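Local coordinates for SusD superfamily protein (Bacteroides thetaiotaomicron, PDB 3MCX) that is of unknown function but, as a SusD-family protein of the bacterial outer membrane, probably helps capture nutrient glycans at the cell surface, at residues Gly37-Gly42 / Ile84-Asn89; Leu190-Ser195 / Ile199-Ala204; Asp43-Tyr48 / Thr137-Met142. One frame throughout, in Å; residues are numbered along the deposited sequence.

Contact 1 of 3, residues Gly37-Gly42 / Ile84-Asn89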
loop_
_atom_site.group_PDB
_atom_site.type_symbol
_atom_site.label_atom_id
_atom_site.label_comp_id
_atom_site.label_asym_id
_atom_site.label_seq_id
_atom_site.Cartn_x
_atom_site.Cartn_y
_atom_site.Cartn_z
ATOM N N GLY A 37 2.119 12.331 4.881
ATOM C CA GLY A 37 3.379 12.733 5.409
ATOM C C GLY A 37 4.388 11.625 5.690
ATOM O O GLY A 37 4.147 10.420 5.530
ATOM N N HIS A 38 5.568 12.070 6.074
ATOM C CA HIS A 38 6.616 11.196 6.499
ATOM C C HIS A 38 6.122 10.262 7.604
ATOM O O HIS A 38 5.412 10.694 8.515
ATOM C CB HIS A 38 7.814 12.058 6.900
ATOM C CG HIS A 38 8.978 11.307 7.469
ATOM N ND1 HIS A 38 9.555 10.224 6.829
ATOM C CD2 HIS A 38 9.715 11.538 8.579
ATOM C CE1 HIS A 38 10.576 9.795 7.560
ATOM N NE2 HIS A 38 10.685 10.566 8.629
ATOM N N SER A 39 6.507 8.992 7.463
ATOM C CA SER A 39 6.247 7.914 8.412
ATOM C C SER A 39 4.881 7.295 8.226
ATOM O O SER A 39 4.598 6.280 8.860
ATOM C CB SER A 39 6.482 8.318 9.877
ATOM O OG SER A 39 7.726 8.995 10.066
ATOM N N TYR A 40 4.043 7.870 7.369
ATOM C CA TYR A 40 2.824 7.205 6.955
ATOM C C TYR A 40 2.932 6.864 5.446
ATOM O O TYR A 40 3.833 6.145 5.074
ATOM C CB TYR A 40 1.578 8.011 7.332
ATOM C CG TYR A 40 0.260 7.210 7.398
ATOM C CD1 TYR A 40 0.104 5.989 6.737
ATOM C CD2 TYR A 40 -0.826 7.692 8.129
ATOM C CE1 TYR A 40 -1.072 5.289 6.782
ATOM C CE2 TYR A 40 -2.031 6.976 8.164
ATOM C CZ TYR A 40 -2.123 5.786 7.481
ATOM O OH TYR A 40 -3.314 5.085 7.513
ATOM N N TYR A 41 2.059 7.406 4.597
ATOM C CA TYR A 41 2.098 7.017 3.188
ATOM C C TYR A 41 3.208 7.733 2.395
ATOM O O TYR A 41 3.506 7.322 1.270
ATOM C CB TYR A 41 0.754 7.270 2.535
ATOM C CG TYR A 41 -0.295 6.223 2.739
ATOM C CD1 TYR A 41 -0.144 4.958 2.226
ATOM C CD2 TYR A 41 -1.455 6.519 3.422
ATOM C CE1 TYR A 41 -1.144 3.991 2.353
ATOM C CE2 TYR A 41 -2.456 5.557 3.559
ATOM C CZ TYR A 41 -2.303 4.300 3.042
ATOM O OH TYR A 41 -3.316 3.358 3.169
ATOM N N GLY A 42 3.831 8.767 2.947
ATOM C CA GLY A 42 4.986 9.380 2.294
ATOM C C GLY A 42 6.083 8.387 1.956
ATOM O O GLY A 42 6.801 8.558 0.966
ATOM N N ILE A 84 9.964 1.741 13.111
ATOM C CA ILE A 84 8.995 1.129 14.031
ATOM C C ILE A 84 8.275 2.179 14.864
ATOM O O ILE A 84 7.038 2.261 14.804
ATOM C CB ILE A 84 9.679 0.088 14.923
ATOM C CG1 ILE A 84 10.218 -1.103 14.108
ATOM C CG2 ILE A 84 8.747 -0.416 16.045
ATOM C CD1 ILE A 84 9.153 -1.940 13.380
ATOM N N VAL A 85 9.006 3.002 15.598
ATOM C CA VAL A 85 8.359 3.972 16.477
ATOM C C VAL A 85 7.549 4.987 15.662
ATOM O O VAL A 85 6.384 5.241 15.940
ATOM C CB VAL A 85 9.382 4.709 17.357
ATOM C CG1 VAL A 85 8.713 5.723 18.281
ATOM C CG2 VAL A 85 10.170 3.714 18.229
ATOM N N LEU A 86 8.167 5.599 14.650
ATOM C CA LEU A 86 7.459 6.631 13.898
ATOM C C LEU A 86 6.251 6.068 13.120
ATOM O O LEU A 86 5.172 6.668 13.173
ATOM C CB LEU A 86 8.463 7.376 12.982
ATOM C CG LEU A 86 9.311 8.417 13.698
ATOM C CD1 LEU A 86 10.359 8.953 12.728
ATOM C CD2 LEU A 86 8.447 9.570 14.278
ATOM N N PRO A 87 6.402 4.944 12.395
ATOM C CA PRO A 87 5.217 4.440 11.686
ATOM C C PRO A 87 4.055 4.046 12.574
ATOM O O PRO A 87 2.915 4.249 12.191
ATOM C CB PRO A 87 5.774 3.273 10.854
ATOM C CG PRO A 87 7.259 3.627 10.675
ATOM C CD PRO A 87 7.634 4.246 11.976
ATOM N N TRP A 88 4.347 3.520 13.747
ATOM C CA TRP A 88 3.306 3.209 14.732
ATOM C C TRP A 88 2.645 4.489 15.238
ATOM O O TRP A 88 1.420 4.641 15.195
ATOM C CB TRP A 88 3.946 2.463 15.898
ATOM C CG TRP A 88 3.040 2.123 17.039
ATOM C CD1 TRP A 88 2.760 2.908 18.084
ATOM C CD2 TRP A 88 2.416 0.856 17.304
ATOM N NE1 TRP A 88 1.957 2.240 19.000
ATOM C CE2 TRP A 88 1.741 0.977 18.530
ATOM C CE3 TRP A 88 2.334 -0.337 16.599
ATOM C CZ2 TRP A 88 1.001 -0.084 19.096
ATOM C CZ3 TRP A 88 1.607 -1.395 17.155
ATOM C CH2 TRP A 88 0.970 -1.264 18.381
ATOM N N ASN A 89 3.455 5.425 15.731
ATOM C CA ASN A 89 2.931 6.598 16.404
ATOM C C ASN A 89 2.188 7.488 15.401
ATOM O O ASN A 89 1.206 8.129 15.739
ATOM C CB ASN A 89 4.032 7.416 17.079
ATOM C CG ASN A 89 4.507 6.820 18.392
ATOM O OD1 ASN A 89 3.837 5.976 18.987
ATOM N ND2 ASN A 89 5.624 7.318 18.880
#
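A type II beta turn, Gly37 to Tyr40, in the loop after helix 21-36 lays Ser39 against Leu86 and Pro87 of helix 81-106, where the proline kinks the helix because its N has no proton to return to the preceding turn. Ser39 takes the third turn position with a positive phi of 84°, and its CA comes within 4.9 Å of Pro87 CA. Across the turn, Gly37 O accepts from Tyr40 N at 3.1 Å and also from Gly42 N, the two donors arriving on opposite faces of the carbonyl. The hydroxyl does most of the side-chain touching. Ser39 OG lies 3.4 Å from Leu86 CB and 3.7 Å from Leu86 CD1; chi1 of -48° places OG beside the backbone N, on the side of Leu86. The same oxygen stands over the centre of the His38 ring, 3.5 Å above its plane, so it lies between imidazole and leucine. Leu86 CD1 reaches the ring obliquely and more loosely, 4.4 Å from His38 NE2. The ring's other nitrogen, ND1, is hydrogen-bonded to Asp43, which also accepts from Ser39 N and so ties the turn to the start of the next helix. On the backbone side, Pro87 CA directs its hydrogen at Ser39 O over 3.4 Å, with 149° at the hydrogen. Ser39 O is buried here with no conventional partner in the model, and this weak C-H...O contact probably compensates it only in part. The two segments thus meet by van der Waals packing and one weak C-H...O contact, while Asp43 holds the turn in shape.

Contact 2 of 3, residues Leu190-Ser195 / Ile199-Ala204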
loop_
_atom_site.group_PDB
_atom_site.type_symbol
_atom_site.label_atom_id
_atom_site.label_comp_id
_atom_site.label_asym_id
_atom_site.label_seq_id
_atom_site.Cartn_x
_atom_site.Cartn_y
_atom_site.Cartn_z
ATOM N N LEU A 190 -20.509 8.920 1.691
ATOM C CA LEU A 190 -19.413 9.360 0.802
ATOM C C LEU A 190 -19.960 9.883 -0.528
ATOM O O LEU A 190 -21.054 9.501 -0.974
ATOM C CB LEU A 190 -18.479 8.194 0.526
ATOM C CG LEU A 190 -17.751 7.590 1.735
ATOM C CD1 LEU A 190 -17.036 6.300 1.361
ATOM C CD2 LEU A 190 -16.744 8.566 2.270
ATOM N N ARG A 191 -19.174 10.742 -1.167
ATOM C CA ARG A 191 -19.491 11.237 -2.499
ATOM C C ARG A 191 -19.548 10.096 -3.498
ATOM O O ARG A 191 -18.738 9.157 -3.413
ATOM C CB ARG A 191 -18.398 12.188 -2.992
ATOM C CG ARG A 191 -18.274 13.470 -2.232
ATOM C CD ARG A 191 -17.446 14.444 -3.041
ATOM N NE ARG A 191 -16.929 15.543 -2.232
ATOM C CZ ARG A 191 -17.606 16.641 -1.922
ATOM N NH1 ARG A 191 -18.861 16.812 -2.338
ATOM N NH2 ARG A 191 -17.005 17.569 -1.188
ATOM N N GLN A 192 -20.466 10.205 -4.455
ATOM C CA GLN A 192 -20.507 9.308 -5.618
ATOM C C GLN A 192 -19.642 9.851 -6.769
ATOM O O GLN A 192 -19.182 9.089 -7.620
ATOM C CB GLN A 192 -21.943 9.118 -6.090
ATOM C CG GLN A 192 -22.843 8.334 -5.100
ATOM C CD GLN A 192 -22.563 6.843 -5.081
ATOM O OE1 GLN A 192 -22.303 6.236 -4.012
ATOM N NE2 GLN A 192 -22.583 6.245 -6.245
ATOM N N GLU A 193 -19.431 11.164 -6.789
ATOM C CA GLU A 193 -18.649 11.790 -7.856
ATOM C C GLU A 193 -17.161 11.639 -7.615
ATOM O O GLU A 193 -16.709 11.358 -6.488
ATOM C CB GLU A 193 -18.988 13.277 -7.968
ATOM C CG GLU A 193 -20.420 13.542 -8.371
ATOM C CD GLU A 193 -20.852 12.855 -9.706
ATOM O OE1 GLU A 193 -20.075 12.797 -10.686
ATOM O OE2 GLU A 193 -21.994 12.351 -9.771
ATOM N N THR A 194 -16.389 11.829 -8.675
ATOM C CA THR A 194 -14.945 11.750 -8.527
ATOM C C THR A 194 -14.493 12.846 -7.562
ATOM O O THR A 194 -15.072 13.939 -7.492
ATOM C CB THR A 194 -14.159 11.824 -9.858
ATOM O OG1 THR A 194 -14.134 13.173 -10.308
ATOM C CG2 THR A 194 -14.758 10.904 -10.929
ATOM N N SER A 195 -13.471 12.507 -6.774
ATOM C CA SER A 195 -13.063 13.381 -5.680
ATOM C C SER A 195 -11.538 13.383 -5.537
ATOM O O SER A 195 -10.976 12.704 -4.724
ATOM C CB SER A 195 -13.746 12.962 -4.371
ATOM O OG SER A 195 -13.829 14.080 -3.502
ATOM N N ILE A 199 -11.384 10.685 -0.237
ATOM C CA ILE A 199 -12.041 9.394 -0.351
ATOM C C ILE A 199 -13.497 9.531 -0.750
ATOM O O ILE A 199 -14.249 10.252 -0.093
ATOM C CB ILE A 199 -11.968 8.640 0.996
ATOM C CG1 ILE A 199 -10.513 8.310 1.299
ATOM C CG2 ILE A 199 -12.820 7.378 0.961
ATOM C CD1 ILE A 199 -10.257 7.960 2.767
ATOM N N ASN A 200 -13.891 8.860 -1.843
ATOM C CA ASN A 200 -15.283 8.738 -2.247
ATOM C C ASN A 200 -15.762 7.279 -2.148
ATOM O O ASN A 200 -15.022 6.404 -1.687
ATOM C CB ASN A 200 -15.499 9.336 -3.643
ATOM C CG ASN A 200 -14.899 8.488 -4.767
ATOM O OD1 ASN A 200 -14.302 7.432 -4.518
ATOM N ND2 ASN A 200 -15.045 8.972 -6.014
ATOM N N TYR A 201 -17.005 7.038 -2.573
ATOM C CA TYR A 201 -17.614 5.714 -2.471
ATOM C C TYR A 201 -16.770 4.662 -3.202
ATOM O O TYR A 201 -16.579 3.551 -2.692
ATOM C CB TYR A 201 -19.064 5.764 -3.013
ATOM C CG TYR A 201 -19.738 4.422 -3.098
ATOM C CD1 TYR A 201 -19.628 3.633 -4.232
ATOM C CD2 TYR A 201 -20.485 3.935 -2.019
ATOM C CE1 TYR A 201 -20.264 2.391 -4.293
ATOM C CE2 TYR A 201 -21.122 2.714 -2.079
ATOM C CZ TYR A 201 -21.001 1.952 -3.205
ATOM O OH TYR A 201 -21.628 0.746 -3.227
ATOM N N TRP A 202 -16.317 5.022 -4.399
ATOM C CA TRP A 202 -15.559 4.100 -5.258
ATOM C C TRP A 202 -14.237 3.718 -4.612
ATOM O O TRP A 202 -13.866 2.539 -4.627
ATOM C CB TRP A 202 -15.399 4.689 -6.675
ATOM C CG TRP A 202 -16.722 5.132 -7.179
ATOM C CD1 TRP A 202 -17.160 6.416 -7.329
ATOM C CD2 TRP A 202 -17.845 4.290 -7.461
ATOM N NE1 TRP A 202 -18.455 6.421 -7.732
ATOM C CE2 TRP A 202 -18.919 5.132 -7.793
ATOM C CE3 TRP A 202 -18.047 2.904 -7.467
ATOM C CZ2 TRP A 202 -20.185 4.642 -8.142
ATOM C CZ3 TRP A 202 -19.285 2.417 -7.820
ATOM C CH2 TRP A 202 -20.351 3.283 -8.134
ATOM N N ALA A 203 -13.537 4.694 -4.037
ATOM C CA ALA A 203 -12.300 4.435 -3.316
ATOM C C ALA A 203 -12.544 3.490 -2.134
ATOM O O ALA A 203 -11.760 2.583 -1.862
ATOM C CB ALA A 203 -11.697 5.745 -2.794
ATOM N N ALA A 204 -13.598 3.765 -1.380
ATOM C CA ALA A 204 -13.904 2.950 -0.214
ATOM C C ALA A 204 -14.251 1.491 -0.568
ATOM O O ALA A 204 -13.788 0.563 0.093
ATOM C CB ALA A 204 -15.029 3.598 0.649
HETATM O O HOH W 1 -16.695 11.604 0.082
#
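Arg191 and Asn200 face each other with their CA atoms 4.9 Å apart, and Tyr201 N gives Arg191 O a nearly linear bond (2.9 Å, 168° at the hydrogen) as the chain folds back into helix 201-214. Asn200 is the N-cap: its OD1 accepts from Ala203 N at 2.9 Å. With CG between backbone N and carbonyl carbon (chi1 72°), the amide also faces the loop, where ND2 donates to Glu193 O at 2.9 Å, approaching from above the carbonyl plane; Tyr236 OH is a further partner. Replacing Asn200 with an alanine would probably leave Ala203 N uncapped and Glu193 O without this tie, loosening that side of the loop. Gln192 OE1 sits over a Tyr201 face, 3.3 Å from CG, and NE2 comes 3.5 Å from Trp202 CZ2. The Gln192 backbone O accepts a hydrogen bond from Trp202 NE1 at 2.8 Å, bent to 145° at the hydrogen, in the indole plane. A water bridges Arg191 N to Ile199 O. On the apolar side, Leu190 packs into the first helical turn and on Ser123 and Glu124 of helix 115-140, its CD1 pressed to 3.4 Å from Ala204 CB, tighter than van der Waals contact.

Contact 3 of 3, residues Asp43-Tyr48 / Thr137-Met142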
loop_
_atom_site.group_PDB
_atom_site.type_symbol
_atom_site.label_atom_id
_atom_site.label_comp_id
_atom_site.label_asym_id
_atom_site.label_seq_id
_atom_site.Cartn_x
_atom_site.Cartn_y
_atom_site.Cartn_z
ATOM N N ASP A 43 6.270 7.387 2.820
ATOM C CA ASP A 43 7.454 6.508 2.752
ATOM C C ASP A 43 7.203 5.133 3.343
ATOM O O ASP A 43 7.003 4.192 2.568
ATOM C CB ASP A 43 8.711 7.221 3.280
ATOM C CG ASP A 43 8.394 8.143 4.435
ATOM O OD1 ASP A 43 7.684 7.695 5.337
ATOM O OD2 ASP A 43 8.889 9.292 4.448
ATOM N N ASN A 44 7.210 4.981 4.666
ATOM C CA ASN A 44 7.220 3.635 5.231
ATOM C C ASN A 44 6.067 2.746 4.751
ATOM O O ASN A 44 6.317 1.601 4.354
ATOM C CB ASN A 44 7.263 3.694 6.750
ATOM C CG ASN A 44 8.529 4.334 7.240
ATOM O OD1 ASN A 44 8.689 5.555 7.156
ATOM N ND2 ASN A 44 9.458 3.509 7.791
ATOM N N TYR A 45 4.837 3.259 4.739
ATOM C CA TYR A 45 3.693 2.431 4.331
ATOM C C TYR A 45 3.563 2.312 2.795
ATOM O O TYR A 45 2.718 1.552 2.291
ATOM C CB TYR A 45 2.400 2.908 4.967
ATOM C CG TYR A 45 2.335 2.666 6.466
ATOM C CD1 TYR A 45 2.918 3.544 7.364
ATOM C CD2 TYR A 45 1.681 1.557 6.969
ATOM C CE1 TYR A 45 2.838 3.329 8.732
ATOM C CE2 TYR A 45 1.600 1.345 8.348
ATOM C CZ TYR A 45 2.168 2.232 9.203
ATOM O OH TYR A 45 2.079 2.035 10.563
ATOM N N TRP A 46 4.344 3.110 2.076
ATOM C CA TRP A 46 4.389 3.040 0.620
ATOM C C TRP A 46 5.300 1.893 0.211
ATOM O O TRP A 46 4.875 0.972 -0.501
ATOM C CB TRP A 46 4.827 4.397 0.063
ATOM C CG TRP A 46 4.681 4.572 -1.414
ATOM C CD1 TRP A 46 4.594 3.606 -2.362
ATOM C CD2 TRP A 46 4.674 5.836 -2.099
ATOM N NE1 TRP A 46 4.502 4.213 -3.624
ATOM C CE2 TRP A 46 4.565 5.575 -3.468
ATOM C CE3 TRP A 46 4.751 7.180 -1.675
ATOM C CZ2 TRP A 46 4.511 6.602 -4.426
ATOM C CZ3 TRP A 46 4.701 8.195 -2.629
ATOM C CH2 TRP A 46 4.589 7.902 -3.981
ATOM N N TYR A 47 6.544 1.909 0.664
ATOM C CA TYR A 47 7.505 0.930 0.165
ATOM C C TYR A 47 7.647 -0.341 0.979
ATOM O O TYR A 47 8.260 -1.311 0.513
ATOM C CB TYR A 47 8.865 1.571 -0.135
ATOM C CG TYR A 47 9.540 2.290 1.009
ATOM C CD1 TYR A 47 9.897 1.622 2.187
ATOM C CD2 TYR A 47 9.942 3.603 0.890
ATOM C CE1 TYR A 47 10.559 2.295 3.244
ATOM C CE2 TYR A 47 10.594 4.276 1.898
ATOM C CZ TYR A 47 10.896 3.616 3.083
ATOM O OH TYR A 47 11.553 4.293 4.106
ATOM N N TYR A 48 7.048 -0.414 2.188
ATOM C CA TYR A 48 7.109 -1.648 2.988
ATOM C C TYR A 48 6.661 -2.876 2.212
ATOM O O TYR A 48 7.395 -3.875 2.167
ATOM C CB TYR A 48 6.300 -1.488 4.271
ATOM C CG TYR A 48 6.264 -2.716 5.167
ATOM C CD1 TYR A 48 7.319 -3.042 5.985
ATOM C CD2 TYR A 48 5.160 -3.577 5.165
ATOM C CE1 TYR A 48 7.273 -4.151 6.817
ATOM C CE2 TYR A 48 5.114 -4.698 5.983
ATOM C CZ TYR A 48 6.183 -4.975 6.795
ATOM O OH TYR A 48 6.167 -6.070 7.617
ATOM N N THR A 137 -2.419 -3.160 11.437
ATOM C CA THR A 137 -2.656 -4.555 11.675
ATOM C C THR A 137 -1.789 -5.401 10.733
ATOM O O THR A 137 -1.279 -6.451 11.123
ATOM C CB THR A 137 -4.160 -4.903 11.544
ATOM O OG1 THR A 137 -4.905 -4.115 12.472
ATOM C CG2 THR A 137 -4.406 -6.383 11.797
ATOM N N ARG A 138 -1.650 -4.970 9.492
ATOM C CA ARG A 138 -0.937 -5.777 8.528
ATOM C C ARG A 138 0.579 -5.649 8.699
ATOM O O ARG A 138 1.273 -6.579 8.313
ATOM C CB ARG A 138 -1.425 -5.460 7.103
ATOM C CG ARG A 138 -1.012 -4.159 6.593
ATOM C CD ARG A 138 -1.912 -3.675 5.427
ATOM N NE ARG A 138 -2.203 -4.601 4.347
ATOM C CZ ARG A 138 -2.249 -4.288 3.027
ATOM N NH1 ARG A 138 -1.903 -3.088 2.579
ATOM N NH2 ARG A 138 -2.668 -5.167 2.158
ATOM N N LEU A 139 1.078 -4.576 9.335
ATOM C CA LEU A 139 2.511 -4.469 9.655
ATOM C C LEU A 139 2.858 -5.220 10.921
ATOM O O LEU A 139 3.895 -5.887 10.970
ATOM C CB LEU A 139 2.932 -2.999 9.836
ATOM C CG LEU A 139 3.598 -2.398 8.603
ATOM C CD1 LEU A 139 2.645 -2.301 7.385
ATOM C CD2 LEU A 139 4.222 -1.034 8.969
ATOM N N PHE A 140 2.029 -5.090 11.962
ATOM C CA PHE A 140 2.404 -5.506 13.297
ATOM C C PHE A 140 1.747 -6.812 13.754
ATOM O O PHE A 140 1.952 -7.256 14.892
ATOM C CB PHE A 140 2.111 -4.352 14.282
ATOM C CG PHE A 140 3.003 -3.151 14.049
ATOM C CD1 PHE A 140 4.285 -3.149 14.557
ATOM C CD2 PHE A 140 2.571 -2.068 13.288
ATOM C CE1 PHE A 140 5.157 -2.065 14.340
ATOM C CE2 PHE A 140 3.430 -0.972 13.052
ATOM C CZ PHE A 140 4.724 -1.002 13.580
ATOM N N GLY A 141 0.966 -7.436 12.846
ATOM C CA GLY A 141 0.235 -8.682 13.125
ATOM C C GLY A 141 0.515 -9.694 12.035
ATOM O O GLY A 141 0.725 -9.343 10.872
HETATM N N MSE A 142 0.511 -10.969 12.411
HETATM C CA MSE A 142 0.647 -12.039 11.421
HETATM C C MSE A 142 -0.566 -12.020 10.485
HETATM O O MSE A 142 -1.648 -11.590 10.870
HETATM C CB MSE A 142 0.749 -13.399 12.116
HETATM C CG MSE A 142 2.011 -13.573 12.951
HETATM SE SE MSE A 142 3.678 -13.516 11.999
HETATM C CE MSE A 142 3.555 -15.148 10.930
HETATM O O HOH W 2 3.907 -7.416 7.924
#
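Leu139, near the C-terminal end of helix 115-140, fills the angle between Tyr45 and Tyr48 on the first turn of helix 44-51, and apolar contact dominates. The CH-pi component comes first: Leu139 CG stands over one face of the Tyr48 ring, 4.0 Å from its centroid and 18° off the normal, and the two side chains slide past each other in opposite directions. Leu139 CD1 lies above the CD2-CE2 edge on the same face, 3.6 Å from Tyr48 CD2. The other methyl, CD2, turns to Tyr45, meeting its CE2 at 3.6 Å at an oblique approach, so the branched leucine serves both rings at once. Tyr48 extends to it with CG opposite its backbone N (chi1 179°). Phe140 adds a lighter contact: its CE2 presents a ring edge to Tyr45 OH at 4.1 Å.

The polar part is mediated by water. One water lies in the plane of the Tyr48 ring, 2.6 Å from Tyr48 OH, and apparently donates to Arg138 O at 2.8 Å, bridging the phenol to the last helical turn. Tyr45 OH instead bonds to Pro87 O of helix 81-106. Arg138 engages its guanidinium in a salt bridge with Glu419 and a cation-pi contact with Tyr422.

This is buried helix-to-helix core packing in the alpha-helical part of a SusD-family protein, a family placed in the TPR clan. Leu459 of a later loop packs on both Tyr48 and Leu139, helix 81-106 lies along Tyr45 and Phe140 through Val91 and Ile84, and Trp88 of that helix meets Phe140 edge-to-face.

In the fold
Contacts 1 and 3 form one neighbourhood, their centres 10 Å apart, and their segments alternate along the chain: 37-42, 43-48, 84-89, then 137-142. Because the first two are continuous, the loop after helix 21-36 and the start of helix 44-51 together pack against the successive helices 81-106 and 115-140. Contact 2 comes later; its centre is about 25 Å from each of the others, and its nearest atoms are about 8 Å from contact 1 and 12 Å from contact 3. Helix 115-140 nevertheless runs between the regions, packing on Leu190 and Ile199. All three lie away from the zinc sites: contacts 1 and 3 join helices of the SusD-type, TPR-clan helical part, while contact 2 shapes a local loop and helix start.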